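Glycoside Hydrolase (Bacteroides uniformis, PDB 5T9X) probably hydrolyses agarose as a family 16 glycoside hydrolase in an agarose-degrading pathway of a human gut symbiont. Local coordinates at residues A[96-108]-A[298-310]. Numbering follows the deposited sequence.
Sequences YHANWSGPAPTIW and DIIINMEDQSWRA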
loop_
_atom_site.group_PDB
_atom_site.type_symbol
_atom_site.label_atom_id
_atom_site.label_comp_id
_atom_site.label_asym_id
_atom_site.label_seq_id
_atom_site.Cartn_x
_atom_site.Cartn_y
_atom_site.Cartn_z
ATOM N N TYR A 96 12.475 -3.412 0.475
ATOM C CA TYR A 96 11.686 -3.513 1.722
ATOM C C TYR A 96 12.604 -3.130 2.846
ATOM O O TYR A 96 13.814 -3.146 2.664
ATOM C CB TYR A 96 11.218 -4.963 1.863
ATOM C CG TYR A 96 10.323 -5.362 3.005
ATOM C CD1 TYR A 96 9.003 -4.932 3.082
ATOM C CD2 TYR A 96 10.751 -6.301 3.947
ATOM C CE1 TYR A 96 8.160 -5.364 4.106
ATOM C CE2 TYR A 96 9.917 -6.733 4.973
ATOM C CZ TYR A 96 8.630 -6.277 5.044
ATOM O OH TYR A 96 7.839 -6.736 6.051
ATOM N N HIS A 97 12.029 -2.831 4.007
ATOM C CA HIS A 97 12.783 -2.360 5.176
ATOM C C HIS A 97 13.735 -3.400 5.856
ATOM O O HIS A 97 14.420 -3.070 6.809
ATOM C CB HIS A 97 11.831 -1.627 6.195
ATOM C CG HIS A 97 10.977 -2.507 7.077
ATOM N ND1 HIS A 97 11.148 -3.870 7.218
ATOM C CD2 HIS A 97 9.977 -2.177 7.932
ATOM C CE1 HIS A 97 10.259 -4.347 8.067
ATOM N NE2 HIS A 97 9.546 -3.336 8.527
ATOM N N ALA A 98 13.751 -4.640 5.372
ATOM C CA ALA A 98 14.579 -5.733 5.910
ATOM C C ALA A 98 14.957 -6.583 4.712
ATOM O O ALA A 98 14.355 -6.432 3.639
ATOM C CB ALA A 98 13.795 -6.571 6.929
ATOM N N ASN A 99 15.917 -7.485 4.875
ATOM C CA ASN A 99 16.382 -8.276 3.748
ATOM C C ASN A 99 15.476 -9.507 3.471
ATOM O O ASN A 99 15.871 -10.646 3.630
ATOM C CB ASN A 99 17.848 -8.645 3.939
ATOM C CG ASN A 99 18.488 -9.201 2.670
ATOM O OD1 ASN A 99 17.869 -9.259 1.584
ATOM N ND2 ASN A 99 19.736 -9.646 2.804
ATOM N N TRP A 100 14.261 -9.231 3.020
ATOM C CA TRP A 100 13.250 -10.226 2.671
ATOM C C TRP A 100 12.785 -9.941 1.260
ATOM O O TRP A 100 12.495 -8.782 0.926
ATOM C CB TRP A 100 12.056 -10.097 3.613
ATOM C CG TRP A 100 10.962 -11.084 3.385
ATOM C CD1 TRP A 100 11.097 -12.411 3.182
ATOM C CD2 TRP A 100 9.559 -10.823 3.379
ATOM N NE1 TRP A 100 9.871 -13.003 3.049
ATOM C CE2 TRP A 100 8.907 -12.045 3.164
ATOM C CE3 TRP A 100 8.788 -9.672 3.531
ATOM C CZ2 TRP A 100 7.514 -12.156 3.096
ATOM C CZ3 TRP A 100 7.390 -9.784 3.445
ATOM C CH2 TRP A 100 6.779 -11.019 3.224
ATOM N N SER A 101 12.673 -10.982 0.442
ATOM C CA SER A 101 12.365 -10.783 -0.963
ATOM C C SER A 101 10.870 -10.770 -1.222
ATOM O O SER A 101 10.433 -10.537 -2.361
ATOM C CB SER A 101 13.101 -11.797 -1.829
ATOM O OG SER A 101 12.686 -13.096 -1.494
ATOM N N GLY A 102 10.083 -11.001 -0.174
ATOM C CA GLY A 102 8.635 -10.844 -0.254
ATOM C C GLY A 102 7.876 -12.152 -0.232
ATOM O O GLY A 102 8.492 -13.207 -0.303
ATOM N N PRO A 103 6.530 -12.082 -0.106
ATOM C CA PRO A 103 5.676 -13.274 0.014
ATOM C C PRO A 103 5.661 -14.107 -1.287
ATOM O O PRO A 103 5.316 -13.595 -2.348
ATOM C CB PRO A 103 4.295 -12.684 0.288
ATOM C CG PRO A 103 4.307 -11.325 -0.353
ATOM C CD PRO A 103 5.732 -10.860 -0.395
ATOM N N ALA A 104 6.003 -15.381 -1.200
ATOM C CA ALA A 104 6.213 -16.195 -2.386
ATOM C C ALA A 104 4.923 -16.306 -3.230
ATOM O O ALA A 104 3.858 -16.512 -2.671
ATOM C CB ALA A 104 6.724 -17.568 -1.971
ATOM N N PRO A 105 4.994 -16.183 -4.552
ATOM C CA PRO A 105 6.216 -16.223 -5.343
ATOM C C PRO A 105 6.804 -14.862 -5.744
ATOM O O PRO A 105 7.583 -14.793 -6.698
ATOM C CB PRO A 105 5.759 -16.978 -6.596
ATOM C CG PRO A 105 4.374 -16.509 -6.800
ATOM C CD PRO A 105 3.804 -16.363 -5.403
ATOM N N THR A 106 6.469 -13.809 -5.002
ATOM C CA THR A 106 7.080 -12.496 -5.161
ATOM C C THR A 106 8.569 -12.536 -4.917
ATOM O O THR A 106 9.029 -13.179 -3.988
ATOM C CB THR A 106 6.466 -11.509 -4.147
ATOM O OG1 THR A 106 5.035 -11.549 -4.285
ATOM C CG2 THR A 106 6.998 -10.084 -4.329
ATOM N N ILE A 107 9.319 -11.855 -5.759
ATOM C CA ILE A 107 10.758 -11.660 -5.554
ATOM C C ILE A 107 11.047 -10.200 -5.925
ATOM O O ILE A 107 11.140 -9.864 -7.101
ATOM C CB ILE A 107 11.613 -12.595 -6.444
ATOM C CG1 ILE A 107 11.270 -14.068 -6.200
ATOM C CG2 ILE A 107 13.107 -12.353 -6.209
ATOM C CD1 ILE A 107 11.873 -14.976 -7.267
ATOM N N TRP A 108 11.162 -9.334 -4.922
ATOM C CA TRP A 108 11.415 -7.928 -5.151
ATOM C C TRP A 108 12.801 -7.725 -5.754
ATOM O O TRP A 108 13.740 -8.473 -5.461
ATOM C CB TRP A 108 11.258 -7.146 -3.867
ATOM C CG TRP A 108 9.824 -7.057 -3.401
ATOM C CD1 TRP A 108 8.729 -6.774 -4.158
ATOM C CD2 TRP A 108 9.344 -7.216 -2.063
ATOM N NE1 TRP A 108 7.593 -6.754 -3.377
ATOM C CE2 TRP A 108 7.952 -7.013 -2.087
ATOM C CE3 TRP A 108 9.962 -7.494 -0.846
ATOM C CZ2 TRP A 108 7.178 -7.101 -0.959
ATOM C CZ3 TRP A 108 9.206 -7.564 0.263
ATOM C CH2 TRP A 108 7.818 -7.383 0.213
ATOM N N ASP A 298 7.512 2.899 8.992
ATOM C CA ASP A 298 8.039 3.117 7.663
ATOM C C ASP A 298 6.866 3.127 6.707
ATOM O O ASP A 298 5.885 2.402 6.915
ATOM C CB ASP A 298 8.964 1.974 7.269
ATOM C CG ASP A 298 10.182 1.867 8.169
ATOM O OD1 ASP A 298 10.705 2.926 8.556
ATOM O OD2 ASP A 298 10.634 0.736 8.480
ATOM N N ILE A 299 6.962 3.934 5.655
ATOM C CA ILE A 299 5.977 3.887 4.601
ATOM C C ILE A 299 6.484 2.974 3.508
ATOM O O ILE A 299 7.651 3.048 3.102
ATOM C CB ILE A 299 5.668 5.280 4.076
ATOM C CG1 ILE A 299 4.861 6.039 5.127
ATOM C CG2 ILE A 299 4.884 5.216 2.775
ATOM C CD1 ILE A 299 4.936 7.529 4.927
ATOM N N ILE A 300 5.604 2.103 3.026
ATOM C CA ILE A 300 5.978 1.136 2.009
ATOM C C ILE A 300 5.043 1.234 0.797
ATOM O O ILE A 300 3.831 1.356 0.939
ATOM C CB ILE A 300 6.005 -0.303 2.581
ATOM C CG1 ILE A 300 6.871 -0.354 3.841
ATOM C CG2 ILE A 300 6.563 -1.310 1.563
ATOM C CD1 ILE A 300 6.885 -1.710 4.483
ATOM N N ILE A 301 5.628 1.207 -0.394
ATOM C CA ILE A 301 4.876 1.193 -1.618
ATOM C C ILE A 301 5.411 0.003 -2.384
ATOM O O ILE A 301 6.633 -0.068 -2.607
ATOM C CB ILE A 301 5.110 2.491 -2.434
ATOM C CG1 ILE A 301 4.802 3.731 -1.594
ATOM C CG2 ILE A 301 4.252 2.499 -3.694
ATOM C CD1 ILE A 301 5.210 5.041 -2.241
ATOM N N ASN A 302 4.543 -0.917 -2.805
ATOM C CA ASN A 302 5.024 -2.046 -3.604
ATOM C C ASN A 302 3.985 -2.708 -4.484
ATOM O O ASN A 302 2.811 -2.337 -4.472
ATOM C CB ASN A 302 5.662 -3.077 -2.665
ATOM C CG ASN A 302 4.651 -3.814 -1.775
ATOM O OD1 ASN A 302 3.494 -3.949 -2.099
ATOM N ND2 ASN A 302 5.135 -4.365 -0.676
ATOM N N MET A 303 4.418 -3.717 -5.232
ATOM C CA MET A 303 3.490 -4.759 -5.660
ATOM C C MET A 303 3.879 -6.127 -5.087
ATOM O O MET A 303 5.033 -6.366 -4.755
ATOM C CB MET A 303 3.382 -4.825 -7.166
ATOM C CG MET A 303 2.997 -3.535 -7.875
ATOM S SD MET A 303 3.086 -3.696 -9.702
ATOM C CE MET A 303 1.547 -4.536 -9.984
ATOM N N GLU A 304 2.892 -7.008 -4.973
ATOM C CA GLU A 304 3.059 -8.347 -4.415
ATOM C C GLU A 304 2.266 -9.342 -5.259
ATOM O O GLU A 304 1.126 -9.088 -5.610
ATOM C CB GLU A 304 2.540 -8.410 -2.965
ATOM C CG GLU A 304 3.323 -7.575 -1.963
ATOM C CD GLU A 304 2.754 -7.546 -0.535
ATOM O OE1 GLU A 304 1.716 -8.213 -0.247
ATOM O OE2 GLU A 304 3.360 -6.820 0.317
ATOM N N ASP A 305 2.887 -10.471 -5.587
ATOM C CA ASP A 305 2.171 -11.676 -6.013
ATOM C C ASP A 305 1.898 -12.491 -4.756
ATOM O O ASP A 305 2.729 -13.300 -4.338
ATOM C CB ASP A 305 3.028 -12.492 -6.983
ATOM C CG ASP A 305 2.234 -13.487 -7.768
ATOM O OD1 ASP A 305 1.020 -13.681 -7.480
ATOM O OD2 ASP A 305 2.845 -14.050 -8.699
ATOM N N GLN A 306 0.751 -12.237 -4.137
ATOM C CA GLN A 306 0.491 -12.723 -2.785
ATOM C C GLN A 306 0.221 -14.213 -2.771
ATOM O O GLN A 306 -0.447 -14.709 -3.665
ATOM C CB GLN A 306 -0.679 -11.979 -2.173
ATOM C CG GLN A 306 -0.333 -10.549 -1.805
ATOM C CD GLN A 306 -1.543 -9.748 -1.369
ATOM O OE1 GLN A 306 -2.683 -10.134 -1.611
ATOM N NE2 GLN A 306 -1.295 -8.608 -0.743
ATOM N N SER A 307 0.730 -14.903 -1.753
ATOM C CA SER A 307 0.723 -16.375 -1.692
ATOM C C SER A 307 -0.658 -17.019 -1.799
ATOM O O SER A 307 -0.881 -17.869 -2.647
ATOM C CB SER A 307 1.412 -16.854 -0.416
ATOM O OG SER A 307 2.698 -16.274 -0.326
ATOM N N TRP A 308 -1.563 -16.603 -0.931
ATOM C CA TRP A 308 -2.945 -17.116 -0.887
ATOM C C TRP A 308 -3.715 -16.972 -2.204
ATOM O O TRP A 308 -4.613 -17.777 -2.517
ATOM C CB TRP A 308 -3.708 -16.450 0.257
ATOM C CG TRP A 308 -3.795 -14.925 0.177
ATOM C CD1 TRP A 308 -2.811 -14.007 0.496
ATOM C CD2 TRP A 308 -4.940 -14.156 -0.220
ATOM N NE1 TRP A 308 -3.279 -12.728 0.299
ATOM C CE2 TRP A 308 -4.578 -12.788 -0.141
ATOM C CE3 TRP A 308 -6.245 -14.491 -0.638
ATOM C CZ2 TRP A 308 -5.476 -11.745 -0.473
ATOM C CZ3 TRP A 308 -7.151 -13.444 -0.982
ATOM C CH2 TRP A 308 -6.751 -12.091 -0.896
ATOM N N ARG A 309 -3.365 -15.950 -2.978
ATOM C CA ARG A 309 -3.917 -15.780 -4.315
ATOM C C ARG A 309 -3.166 -16.599 -5.340
ATOM O O ARG A 309 -3.771 -17.170 -6.249
ATOM C CB ARG A 309 -3.898 -14.321 -4.715
ATOM C CG ARG A 309 -5.036 -13.561 -4.076
ATOM C CD ARG A 309 -4.815 -12.077 -4.171
ATOM N NE ARG A 309 -4.716 -11.644 -5.558
ATOM C CZ ARG A 309 -5.743 -11.377 -6.364
ATOM N NH1 ARG A 309 -7.005 -11.498 -5.950
ATOM N NH2 ARG A 309 -5.494 -10.969 -7.608
ATOM N N ALA A 310 -1.847 -16.639 -5.221
ATOM C CA ALA A 310 -1.034 -17.351 -6.206
ATOM C C ALA A 310 -1.291 -18.861 -6.162
ATOM O O ALA A 310 -1.340 -19.544 -7.180
ATOM C CB ALA A 310 0.443 -17.056 -6.008
#
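W108 turns the edge of its indole to the 298-304 strand: M303 O lies in the ring plane and accepts a hydrogen bond from NE1, 2.9 Å away and almost straight (N-H...O 166°). On one face of that ring sit S101 O, G102 CA and the CG2 methyl of T106, each offset toward the rim. With CG anti to the carbonyl carbon (chi1 -70°), the benzo side reaches on to N302, whose ND2 comes obliquely to within 3.4 Å of CZ2. A leucine here would probably leave M303 O without this donor and open a gap beside N302. H97 likewise meets its partner at the ring edge, CD2 standing 3.0 Å from D298 OD2 with the ring and carboxylate planes 78° apart; the other carboxylate oxygen, OD1, is salt-bridged to R157. Next to it, Y96 CE1 meets I300 CD1 at 3.9 Å; Y96 also lies against L182 and I300 against W180, both of strand 176-182.

Strand 298-304 runs between 140-154 and 176-182 in one sheet of what is, by family, a beta-jelly roll; residues 96-105 loop across it before the short strand 106-108 joins 140-154. N302 ND2 and Q306 NE2 each bind one oxygen of E304. Q306 NE2 also bonds E194, last residue of the family's E-x-D-x-x-E signature, and OE1 bonds Y196, consistent with a place near the substrate cleft. Further on, S307 OG donates to A104 O, the carbonyl oxygen of the cis peptide to P105, at 2.6 Å and in the carbonyl plane, while P105 CD packs 3.5 Å from A310 CB.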